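Local coordinates for protein GCN5-related N-acetyltransferase (Kribbella flavida, PDB 4MY0) that probably transfers acetyl groups from acetyl-CoA to amino groups of aminoglycosides, at residues 159-162 with 166-169; 282-287 with 350-355; 319-324 with 330-335. One frame throughout, in Å; residues are numbered along the deposited sequence.

The chain combines acetyltransferase (GNAT) and sterol carrier protein domains. Contact 1 closes before contact 2 opens, and contact 3 lies inside the loop that contact 2 closes. Contact 1 is at the surface, where strand 161-162 leads into helix 168-182. Contact 2 is buried and lies about 35 Å from contact 1, centre to centre, on the opposite side of the chain's centre. It brings GNAT strand 274-284 against helix 345-352 of the sterol carrier domain. Contact 3 is the hairpin 318-325/328-333. Its centre is about 15 Å from that of contact 2, and Ala287 CB touches Leu331 CD2 at 3.9 Å. Contacts 2 and 3 thus connect the domain junction with the sterol carrier sheet.

Contact 1 (159-162 with 166-169); sequences AVRR and KDAA
Arg161 reaches out from its strand and sets the end of its guanidinium against the carboxylate of Asp167. A salt bridge spans the short turn between strand 161-162 and helix 168-182. Strand 161-162 pairs with strand 205-209, and Asp167 stands at the N-cap position of helix 168-182. NH1 of Arg161 lies 2.8 Å from OD1 of Asp167, and this is the close approach that carries the contact. The two side chains come from opposite directions. OD1 sits at the edge of the guanidinium, near its plane. The carboxylate is turned by 60° against the guanidinium, and the bridge runs through one oxygen: OD2 of Asp167 is 3.8 Å from NH1 of Arg161. Arg161 holds CG between its backbone N and carbonyl carbon (chi1 81°), then runs extended to NE, which carries the charge across to the turn. The side chains of Arg161 and Asp167 also touch Leu208 of the neighbouring strand. The bridge is at the surface, and Arg161 meets a crystal neighbour as well, so its pose may owe something to the lattice. An alanine here, in place of Asp167, takes away the carboxylate, and Arg161 NH1 and Gly164 N would probably be left without their partner. Although Asp167 is at the N-cap position, its side chain makes no capping bond. Its OD2 instead accepts a hydrogen bond from the backbone N of Gly164, inside the turn.

Contact 2 (282-287 with 350-355); sequences LRLLDA and ALYAGT
Tyr352 sets its ring against two leucines of strand 274-284, both on the same side of the ring plane. Its CG is anti to the backbone N (chi1 -174°), which sends the ring off the helix toward the strand. Leu284 covers one face. Its CD2 is 4.0 Å from the centroid of the Tyr352 ring and 24° off the normal, a CH-pi contact. The other branch lies by the rim, with Leu284 CD1 3.7 Å from Tyr352 CD1. Leu282 crosses the tyrosine at about a right angle, its CD2 3.8 Å from Tyr352 CD2. The polar end is satisfied too: Tyr352 OH bonds to the backbone O of Ala290. Arg294 makes a cation-pi contact with the ring, and Trp75 meets it edge-to-face. This is where a GNAT strand and a helix of the sterol carrier domain pack together, in the buried interior of the chain. Next along, Ala353 adds a methyl group, its CB 4.2 Å from Leu282 CD2. Gly354 then ends the helix in a Schellman motif. At its phi of 89° a CB would crowd the carbonyl O of Ala353. Gly354 N bonds to Leu351 O at 3.0 Å. Thr355 supplies the second bond of the motif, from its backbone N to Ala350 O at 3.0 Å.

Contact 3 (319-324 with 330-335); sequences RWHLSV and ELTPSD
Trp320, Leu322 and Leu331 form the tight side of this strand pair. Leu331 crosses Trp320 at about a right angle, and its CD2 lies 3.9 Å above the plane of the indole, offset toward the rim. Its CG also touches Trp320 CB at 3.7 Å. The CE3-CZ3 side of the benzo ring meets the proline, with Trp320 CZ3 3.7 Å from Pro333 CD. Leu331 has CG anti to its backbone N (chi1 -159°), which carries its branches back over strand 319-324, where CD1 reaches Leu322 CB at 3.8 Å. Helix 287-293 covers this side through Ala287, Pro288 and Ile291, and Trp320 NE1 bonds to Gln316 O.

The side that carries His321, Ser323, Glu330 and Thr332 is looser and more polar. Thr332 OG1 lies at the edge of the His321 ring, and Glu330 is exposed. Glu303 of strand 302-309 takes His321 NE2 and Ser323 OG. Asp305 of the same strand takes His321 ND1, Ser334 OG and, by a salt bridge, Arg319 NE.

The His321-Thr332 and Ser323-Glu330 pairs are joined by backbone bonds in both directions. Ser323 N gives to Glu330 O at 2.8 Å. Past the last paired residue, Ser334 N still reaches Arg319 O at 2.9 Å. The arrangement is an antiparallel beta hairpin. Strand 328-333 is an outermost strand, within this chain, of the sterol carrier domain's mixed sheet.

Contact 1 (159-162 with 166-169)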
ATOM      1  N   ALA C 159     -37.115  20.302  10.611  1.00 34.40           N
ATOM      2  CA  ALA C 159     -37.787  19.022  10.397  1.00 34.41           C
ATOM      3  C   ALA C 159     -37.177  18.291   9.198  1.00 35.09           C
ATOM      4  O   ALA C 159     -37.164  18.811   8.084  1.00 38.00           O
ATOM      5  CB  ALA C 159     -39.302  19.230  10.201  1.00 33.52           C
ATOM      6  N   VAL C 160     -36.648  17.096   9.448  1.00 32.46           N
ATOM      7  CA  VAL C 160     -36.061  16.251   8.418  1.00 33.89           C
ATOM      8  C   VAL C 160     -36.694  14.875   8.542  1.00 34.78           C
ATOM      9  O   VAL C 160     -36.691  14.300   9.622  1.00 37.26           O
ATOM     10  CB  VAL C 160     -34.550  16.086   8.628  1.00 35.26           C
ATOM     11  CG1 VAL C 160     -33.989  15.089   7.632  1.00 35.52           C
ATOM     12  CG2 VAL C 160     -33.847  17.413   8.491  1.00 40.60           C
ATOM     13  N   ARG C 161     -37.252  14.341   7.460  1.00 31.19           N
ATOM     14  CA  ARG C 161     -37.883  13.030   7.560  1.00 33.65           C
ATOM     15  C   ARG C 161     -37.331  12.067   6.520  1.00 33.67           C
ATOM     16  O   ARG C 161     -36.772  12.485   5.504  1.00 30.06           O
ATOM     17  CB  ARG C 161     -39.406  13.141   7.427  1.00 34.08           C
ATOM     18  CG  ARG C 161     -39.872  13.249   6.006  1.00 37.69           C
ATOM     19  CD  ARG C 161     -41.381  12.985   5.885  1.00 45.78           C
ATOM     20  NE  ARG C 161     -41.775  12.726   4.502  1.00 48.76           N
ATOM     21  CZ  ARG C 161     -42.152  13.668   3.647  1.00 55.77           C
ATOM     22  NH1 ARG C 161     -42.502  13.348   2.406  1.00 54.32           N
ATOM     23  NH2 ARG C 161     -42.188  14.936   4.034  1.00 63.56           N
ATOM     24  N   ARG C 162     -37.477  10.776   6.787  1.00 35.32           N
ATOM     25  CA  ARG C 162     -37.051   9.762   5.840  1.00 33.66           C
ATOM     26  C   ARG C 162     -37.891   9.863   4.577  1.00 36.22           C
ATOM     27  O   ARG C 162     -39.101  10.066   4.646  1.00 36.53           O
ATOM     28  CB  ARG C 162     -37.186   8.366   6.456  1.00 33.84           C
ATOM     29  CG  ARG C 162     -36.904   7.233   5.477  1.00 34.03           C
ATOM     30  CD  ARG C 162     -36.520   5.947   6.204  1.00 36.23           C
ATOM     31  NE  ARG C 162     -37.578   5.467   7.085  1.00 37.42           N
ATOM     32  CZ  ARG C 162     -38.697   4.893   6.654  1.00 42.31           C
ATOM     33  NH1 ARG C 162     -38.918   4.750   5.349  1.00 45.28           N
ATOM     34  NH2 ARG C 162     -39.607   4.479   7.525  1.00 45.35           N
ATOM     35  N   LYS C 166     -42.338   7.825  -3.304  1.00 36.11           N
ATOM     36  CA  LYS C 166     -43.422   8.770  -3.558  1.00 41.74           C
ATOM     37  C   LYS C 166     -42.979  10.232  -3.485  1.00 39.52           C
ATOM     38  O   LYS C 166     -43.749  11.134  -3.808  1.00 36.55           O
ATOM     39  CB  LYS C 166     -44.574   8.533  -2.582  1.00 49.81           C
ATOM     40  CG  LYS C 166     -45.204   7.151  -2.686  1.00 60.46           C
ATOM     41  CD  LYS C 166     -44.605   6.181  -1.664  1.00 67.51           C
ATOM     42  CE  LYS C 166     -44.824   4.716  -2.064  1.00 70.43           C
ATOM     43  NZ  LYS C 166     -46.260   4.380  -2.279  1.00 71.63           N
ATOM     44  N   ASP C 167     -41.746  10.468  -3.045  1.00 33.56           N
ATOM     45  CA  ASP C 167     -41.236  11.824  -2.937  1.00 32.50           C
ATOM     46  C   ASP C 167     -40.479  12.255  -4.191  1.00 33.48           C
ATOM     47  O   ASP C 167     -39.883  13.331  -4.226  1.00 31.64           O
ATOM     48  CB  ASP C 167     -40.337  11.939  -1.709  1.00 32.33           C
ATOM     49  CG  ASP C 167     -41.096  11.701  -0.416  1.00 37.54           C
ATOM     50  OD1 ASP C 167     -42.081  12.432  -0.166  1.00 40.11           O
ATOM     51  OD2 ASP C 167     -40.707  10.779   0.342  1.00 37.49           O
ATOM     52  N   ALA C 168     -40.504  11.415  -5.222  1.00 34.46           N
ATOM     53  CA  ALA C 168     -39.736  11.690  -6.436  1.00 31.22           C
ATOM     54  C   ALA C 168     -40.083  13.052  -7.032  1.00 27.50           C
ATOM     55  O   ALA C 168     -39.189  13.803  -7.394  1.00 26.98           O
ATOM     56  CB  ALA C 168     -39.948  10.588  -7.471  1.00 33.90           C
ATOM     57  N   ALA C 169     -41.374  13.369  -7.129  1.00 29.76           N
ATOM     58  CA  ALA C 169     -41.789  14.625  -7.753  1.00 31.28           C
ATOM     59  C   ALA C 169     -41.392  15.839  -6.909  1.00 32.96           C
ATOM     60  O   ALA C 169     -41.057  16.896  -7.448  1.00 36.05           O
ATOM     61  CB  ALA C 169     -43.299  14.629  -8.046  1.00 30.37           C
TER

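Contact 2 (282-287 with 350-355)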
ATOM      1  N   LEU C 282     -19.232  16.881 -24.660  1.00 21.89           N
ATOM      2  CA  LEU C 282     -20.466  17.461 -25.171  1.00 22.26           C
ATOM      3  C   LEU C 282     -20.359  17.604 -26.681  1.00 22.20           C
ATOM      4  O   LEU C 282     -19.268  17.860 -27.203  1.00 20.01           O
ATOM      5  CB  LEU C 282     -20.653  18.854 -24.568  1.00 19.83           C
ATOM      6  CG  LEU C 282     -21.886  19.631 -25.009  1.00 24.47           C
ATOM      7  CD1 LEU C 282     -23.129  18.913 -24.503  1.00 28.45           C
ATOM      8  CD2 LEU C 282     -21.829  21.066 -24.486  1.00 22.44           C
ATOM      9  N   ARG C 283     -21.473  17.431 -27.385  1.00 19.12           N
ATOM     10  CA  ARG C 283     -21.535  17.796 -28.802  1.00 22.23           C
ATOM     11  C   ARG C 283     -22.862  18.490 -29.122  1.00 22.30           C
ATOM     12  O   ARG C 283     -23.906  18.072 -28.621  1.00 22.17           O
ATOM     13  CB  ARG C 283     -21.389  16.560 -29.694  1.00 20.48           C
ATOM     14  CG  ARG C 283     -21.136  16.908 -31.162  1.00 21.13           C
ATOM     15  CD  ARG C 283     -21.581  15.795 -32.125  1.00 22.01           C
ATOM     16  NE  ARG C 283     -20.818  15.845 -33.377  1.00 26.35           N
ATOM     17  CZ  ARG C 283     -21.004  16.750 -34.339  1.00 30.15           C
ATOM     18  NH1 ARG C 283     -21.931  17.695 -34.209  1.00 28.49           N
ATOM     19  NH2 ARG C 283     -20.255  16.719 -35.437  1.00 28.68           N
ATOM     20  N   LEU C 284     -22.834  19.541 -29.941  1.00 21.58           N
ATOM     21  CA  LEU C 284     -24.086  20.117 -30.441  1.00 23.42           C
ATOM     22  C   LEU C 284     -24.554  19.363 -31.700  1.00 23.65           C
ATOM     23  O   LEU C 284     -23.776  19.159 -32.639  1.00 23.90           O
ATOM     24  CB  LEU C 284     -23.946  21.612 -30.754  1.00 21.97           C
ATOM     25  CG  LEU C 284     -23.511  22.638 -29.701  1.00 29.68           C
ATOM     26  CD1 LEU C 284     -24.279  23.933 -29.882  1.00 26.97           C
ATOM     27  CD2 LEU C 284     -23.598  22.145 -28.258  1.00 25.52           C
ATOM     28  N   LEU C 285     -25.814  18.942 -31.714  1.00 21.38           N
ATOM     29  CA  LEU C 285     -26.391  18.273 -32.885  1.00 26.39           C
ATOM     30  C   LEU C 285     -27.269  19.202 -33.730  1.00 30.00           C
ATOM     31  O   LEU C 285     -27.409  19.003 -34.943  1.00 33.55           O
ATOM     32  CB  LEU C 285     -27.231  17.070 -32.455  1.00 28.44           C
ATOM     33  CG  LEU C 285     -26.585  16.065 -31.510  1.00 30.95           C
ATOM     34  CD1 LEU C 285     -27.565  14.951 -31.197  1.00 28.99           C
ATOM     35  CD2 LEU C 285     -25.321  15.521 -32.140  1.00 31.83           C
ATOM     36  N   ASP C 286     -27.891  20.184 -33.075  1.00 25.39           N
ATOM     37  CA  ASP C 286     -28.744  21.167 -33.754  1.00 27.87           C
ATOM     38  C   ASP C 286     -28.487  22.510 -33.062  1.00 27.66           C
ATOM     39  O   ASP C 286     -29.193  22.875 -32.120  1.00 26.19           O
ATOM     40  CB  ASP C 286     -30.225  20.747 -33.642  1.00 27.08           C
ATOM     41  CG  ASP C 286     -31.203  21.780 -34.238  1.00 39.71           C
ATOM     42  OD1 ASP C 286     -32.399  21.432 -34.377  1.00 41.10           O
ATOM     43  OD2 ASP C 286     -30.808  22.930 -34.559  1.00 43.85           O
ATOM     44  N   ALA C 287     -27.481  23.243 -33.532  1.00 25.65           N
ATOM     45  CA  ALA C 287     -27.018  24.438 -32.828  1.00 26.58           C
ATOM     46  C   ALA C 287     -28.068  25.539 -32.615  1.00 26.31           C
ATOM     47  O   ALA C 287     -28.131  26.103 -31.521  1.00 28.27           O
ATOM     48  CB  ALA C 287     -25.738  25.005 -33.473  1.00 23.20           C
ATOM     49  N   ALA C 350     -17.380  23.168 -26.895  1.00 22.95           N
ATOM     50  CA  ALA C 350     -16.640  23.732 -25.766  1.00 23.70           C
ATOM     51  C   ALA C 350     -17.080  25.180 -25.477  1.00 27.27           C
ATOM     52  O   ALA C 350     -17.234  25.575 -24.314  1.00 26.62           O
ATOM     53  CB  ALA C 350     -15.141  23.659 -26.011  1.00 22.29           C
ATOM     54  N   LEU C 351     -17.283  25.967 -26.531  1.00 27.31           N
ATOM     55  CA  LEU C 351     -17.778  27.336 -26.369  1.00 25.82           C
ATOM     56  C   LEU C 351     -19.157  27.339 -25.696  1.00 25.36           C
ATOM     57  O   LEU C 351     -19.412  28.132 -24.778  1.00 25.79           O
ATOM     58  CB  LEU C 351     -17.850  28.042 -27.728  1.00 25.72           C
ATOM     59  CG  LEU C 351     -18.571  29.386 -27.755  1.00 29.86           C
ATOM     60  CD1 LEU C 351     -17.771  30.398 -26.976  1.00 29.58           C
ATOM     61  CD2 LEU C 351     -18.847  29.887 -29.184  1.00 30.25           C
ATOM     62  N   TYR C 352     -20.032  26.437 -26.144  1.00 23.01           N
ATOM     63  CA  TYR C 352     -21.381  26.296 -25.584  1.00 23.27           C
ATOM     64  C   TYR C 352     -21.310  25.958 -24.102  1.00 25.12           C
ATOM     65  O   TYR C 352     -22.178  26.354 -23.318  1.00 23.75           O
ATOM     66  CB  TYR C 352     -22.134  25.189 -26.327  1.00 21.84           C
ATOM     67  CG  TYR C 352     -23.594  25.028 -25.947  1.00 23.44           C
ATOM     68  CD1 TYR C 352     -24.586  25.678 -26.672  1.00 25.26           C
ATOM     69  CD2 TYR C 352     -23.985  24.204 -24.889  1.00 22.72           C
ATOM     70  CE1 TYR C 352     -25.924  25.537 -26.345  1.00 24.12           C
ATOM     71  CE2 TYR C 352     -25.335  24.041 -24.558  1.00 21.89           C
ATOM     72  CZ  TYR C 352     -26.293  24.717 -25.300  1.00 25.83           C
ATOM     73  OH  TYR C 352     -27.632  24.591 -25.004  1.00 21.75           O
ATOM     74  N   ALA C 353     -20.270  25.222 -23.725  1.00 20.30           N
ATOM     75  CA  ALA C 353     -20.096  24.798 -22.341  1.00 26.89           C
ATOM     76  C   ALA C 353     -19.439  25.867 -21.466  1.00 29.32           C
ATOM     77  O   ALA C 353     -19.259  25.648 -20.270  1.00 33.02           O
ATOM     78  CB  ALA C 353     -19.274  23.505 -22.283  1.00 25.86           C
ATOM     79  N   GLY C 354     -19.054  26.997 -22.061  1.00 26.80           N
ATOM     80  CA  GLY C 354     -18.411  28.072 -21.317  1.00 26.94           C
ATOM     81  C   GLY C 354     -16.886  28.016 -21.214  1.00 29.21           C
ATOM     82  O   GLY C 354     -16.285  28.737 -20.424  1.00 29.83           O
ATOM     83  N   THR C 355     -16.238  27.171 -22.008  1.00 26.15           N
ATOM     84  CA  THR C 355     -14.773  27.158 -22.031  1.00 25.95           C
ATOM     85  C   THR C 355     -14.265  28.513 -22.560  1.00 31.17           C
ATOM     86  O   THR C 355     -14.756  29.008 -23.571  1.00 30.81           O
ATOM     87  CB  THR C 355     -14.259  25.992 -22.903  1.00 29.77           C
ATOM     88  OG1 THR C 355     -14.875  24.773 -22.466  1.00 30.82           O
ATOM     89  CG2 THR C 355     -12.734  25.846 -22.823  1.00 25.38           C
TER

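Contact 3 (319-324 with 330-335)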
ATOM      1  N   ARG C 319     -22.382  30.161 -41.897  1.00 31.43           N
ATOM      2  CA  ARG C 319     -22.249  31.363 -41.089  1.00 32.54           C
ATOM      3  C   ARG C 319     -23.551  31.735 -40.395  1.00 32.55           C
ATOM      4  O   ARG C 319     -24.603  31.868 -41.023  1.00 32.72           O
ATOM      5  CB  ARG C 319     -21.752  32.539 -41.924  1.00 38.92           C
ATOM      6  CG  ARG C 319     -21.438  33.749 -41.075  1.00 40.36           C
ATOM      7  CD  ARG C 319     -20.708  34.780 -41.885  1.00 41.11           C
ATOM      8  NE  ARG C 319     -20.370  35.966 -41.110  1.00 35.28           N
ATOM      9  CZ  ARG C 319     -19.229  36.626 -41.259  1.00 34.07           C
ATOM     10  NH1 ARG C 319     -18.332  36.188 -42.135  1.00 32.00           N
ATOM     11  NH2 ARG C 319     -18.978  37.712 -40.537  1.00 32.28           N
ATOM     12  N   TRP C 320     -23.453  31.927 -39.090  1.00 27.83           N
ATOM     13  CA  TRP C 320     -24.599  32.214 -38.259  1.00 30.05           C
ATOM     14  C   TRP C 320     -24.375  33.503 -37.481  1.00 31.42           C
ATOM     15  O   TRP C 320     -23.239  33.893 -37.214  1.00 33.26           O
ATOM     16  CB  TRP C 320     -24.796  31.064 -37.273  1.00 30.89           C
ATOM     17  CG  TRP C 320     -25.093  29.748 -37.920  1.00 31.16           C
ATOM     18  CD1 TRP C 320     -24.189  28.794 -38.298  1.00 33.18           C
ATOM     19  CD2 TRP C 320     -26.386  29.225 -38.243  1.00 30.73           C
ATOM     20  NE1 TRP C 320     -24.844  27.718 -38.846  1.00 32.87           N
ATOM     21  CE2 TRP C 320     -26.195  27.958 -38.823  1.00 33.21           C
ATOM     22  CE3 TRP C 320     -27.692  29.711 -38.104  1.00 30.94           C
ATOM     23  CZ2 TRP C 320     -27.264  27.165 -39.262  1.00 36.03           C
ATOM     24  CZ3 TRP C 320     -28.753  28.928 -38.547  1.00 33.53           C
ATOM     25  CH2 TRP C 320     -28.534  27.670 -39.118  1.00 36.13           C
ATOM     26  N   HIS C 321     -25.466  34.172 -37.134  1.00 34.67           N
ATOM     27  CA  HIS C 321     -25.405  35.314 -36.240  1.00 34.98           C
ATOM     28  C   HIS C 321     -25.990  34.928 -34.881  1.00 33.02           C
ATOM     29  O   HIS C 321     -27.101  34.389 -34.794  1.00 29.33           O
ATOM     30  CB  HIS C 321     -26.164  36.504 -36.822  1.00 43.12           C
ATOM     31  CG  HIS C 321     -26.209  37.680 -35.900  1.00 48.19           C
ATOM     32  ND1 HIS C 321     -25.112  38.482 -35.665  1.00 51.48           N
ATOM     33  CD2 HIS C 321     -27.205  38.165 -35.123  1.00 51.11           C
ATOM     34  CE1 HIS C 321     -25.433  39.420 -34.793  1.00 52.81           C
ATOM     35  NE2 HIS C 321     -26.698  39.250 -34.448  1.00 55.23           N
ATOM     36  N   LEU C 322     -25.225  35.169 -33.822  1.00 33.65           N
ATOM     37  CA  LEU C 322     -25.700  34.910 -32.468  1.00 31.66           C
ATOM     38  C   LEU C 322     -26.173  36.209 -31.810  1.00 35.53           C
ATOM     39  O   LEU C 322     -25.417  37.182 -31.704  1.00 38.28           O
ATOM     40  CB  LEU C 322     -24.606  34.247 -31.629  1.00 27.85           C
ATOM     41  CG  LEU C 322     -24.935  33.994 -30.151  1.00 35.58           C
ATOM     42  CD1 LEU C 322     -25.969  32.885 -29.993  1.00 31.93           C
ATOM     43  CD2 LEU C 322     -23.668  33.666 -29.375  1.00 34.89           C
ATOM     44  N   SER C 323     -27.433  36.220 -31.380  1.00 32.81           N
ATOM     45  CA  SER C 323     -28.013  37.369 -30.689  1.00 36.15           C
ATOM     46  C   SER C 323     -28.331  36.948 -29.259  1.00 38.11           C
ATOM     47  O   SER C 323     -29.083  35.988 -29.041  1.00 36.85           O
ATOM     48  CB  SER C 323     -29.296  37.818 -31.396  1.00 36.79           C
ATOM     49  OG  SER C 323     -29.762  39.059 -30.892  1.00 41.71           O
ATOM     50  N   VAL C 324     -27.732  37.638 -28.289  1.00 36.70           N
ATOM     51  CA  VAL C 324     -27.989  37.350 -26.881  1.00 33.38           C
ATOM     52  C   VAL C 324     -28.416  38.610 -26.153  1.00 37.34           C
ATOM     53  O   VAL C 324     -27.720  39.623 -26.204  1.00 38.59           O
ATOM     54  CB  VAL C 324     -26.761  36.797 -26.173  1.00 32.99           C
ATOM     55  CG1 VAL C 324     -27.062  36.623 -24.692  1.00 35.78           C
ATOM     56  CG2 VAL C 324     -26.332  35.463 -26.796  1.00 31.16           C
ATOM     57  N   GLU C 330     -30.500  33.594 -29.606  1.00 31.59           N
ATOM     58  CA  GLU C 330     -30.972  33.097 -30.892  1.00 31.86           C
ATOM     59  C   GLU C 330     -29.840  33.022 -31.911  1.00 35.16           C
ATOM     60  O   GLU C 330     -29.004  33.924 -31.992  1.00 38.18           O
ATOM     61  CB  GLU C 330     -32.079  33.996 -31.450  1.00 34.15           C
ATOM     62  CG  GLU C 330     -32.908  33.315 -32.530  1.00 41.64           C
ATOM     63  CD  GLU C 330     -33.958  34.232 -33.147  1.00 50.11           C
ATOM     64  OE1 GLU C 330     -34.816  33.722 -33.903  1.00 54.92           O
ATOM     65  OE2 GLU C 330     -33.921  35.456 -32.885  1.00 50.81           O
ATOM     66  N   LEU C 331     -29.834  31.955 -32.705  1.00 35.86           N
ATOM     67  CA  LEU C 331     -28.837  31.770 -33.756  1.00 34.02           C
ATOM     68  C   LEU C 331     -29.522  31.761 -35.125  1.00 36.55           C
ATOM     69  O   LEU C 331     -30.348  30.893 -35.394  1.00 35.16           O
ATOM     70  CB  LEU C 331     -28.111  30.448 -33.537  1.00 28.99           C
ATOM     71  CG  LEU C 331     -26.749  30.254 -34.188  1.00 30.69           C
ATOM     72  CD1 LEU C 331     -25.732  31.178 -33.528  1.00 26.28           C
ATOM     73  CD2 LEU C 331     -26.321  28.793 -34.080  1.00 30.01           C
ATOM     74  N   THR C 332     -29.184  32.726 -35.982  1.00 38.05           N
ATOM     75  CA  THR C 332     -29.811  32.846 -37.301  1.00 39.52           C
ATOM     76  C   THR C 332     -28.757  32.914 -38.413  1.00 39.31           C
ATOM     77  O   THR C 332     -27.630  33.348 -38.167  1.00 36.54           O
ATOM     78  CB  THR C 332     -30.697  34.110 -37.391  1.00 38.85           C
ATOM     79  OG1 THR C 332     -29.923  35.259 -37.028  1.00 39.08           O
ATOM     80  CG2 THR C 332     -31.908  34.000 -36.465  1.00 41.33           C
ATOM     81  N   PRO C 333     -29.124  32.502 -39.644  1.00 38.35           N
ATOM     82  CA  PRO C 333     -28.182  32.552 -40.771  1.00 36.33           C
ATOM     83  C   PRO C 333     -27.678  33.960 -41.060  1.00 34.48           C
ATOM     84  O   PRO C 333     -28.451  34.914 -40.939  1.00 32.85           O
ATOM     85  CB  PRO C 333     -29.034  32.072 -41.950  1.00 34.57           C
ATOM     86  CG  PRO C 333     -30.073  31.197 -41.328  1.00 34.97           C
ATOM     87  CD  PRO C 333     -30.407  31.888 -40.036  1.00 37.91           C
ATOM     88  N   SER C 334     -26.410  34.084 -41.451  1.00 34.85           N
ATOM     89  CA  SER C 334     -25.827  35.389 -41.790  1.00 35.58           C
ATOM     90  C   SER C 334     -25.322  35.406 -43.231  1.00 35.42           C
ATOM     91  O   SER C 334     -24.725  34.432 -43.684  1.00 31.56           O
ATOM     92  CB  SER C 334     -24.666  35.723 -40.842  1.00 37.29           C
ATOM     93  OG  SER C 334     -24.044  36.956 -41.193  1.00 41.09           O
ATOM     94  N   ASP C 335     -25.536  36.512 -43.944  1.00 33.28           N
ATOM     95  CA  ASP C 335     -25.018  36.620 -45.306  1.00 42.13           C
ATOM     96  C   ASP C 335     -23.738  37.459 -45.371  1.00 40.83           C
ATOM     97  O   ASP C 335     -23.289  37.852 -46.455  1.00 34.86           O
ATOM     98  CB  ASP C 335     -26.088  37.148 -46.270  1.00 51.06           C
ATOM     99  CG  ASP C 335     -26.750  38.423 -45.779  1.00 60.52           C
ATOM    100  OD1 ASP C 335     -26.172  39.096 -44.898  1.00 62.16           O
ATOM    101  OD2 ASP C 335     -27.847  38.760 -46.288  1.00 65.08           O
TER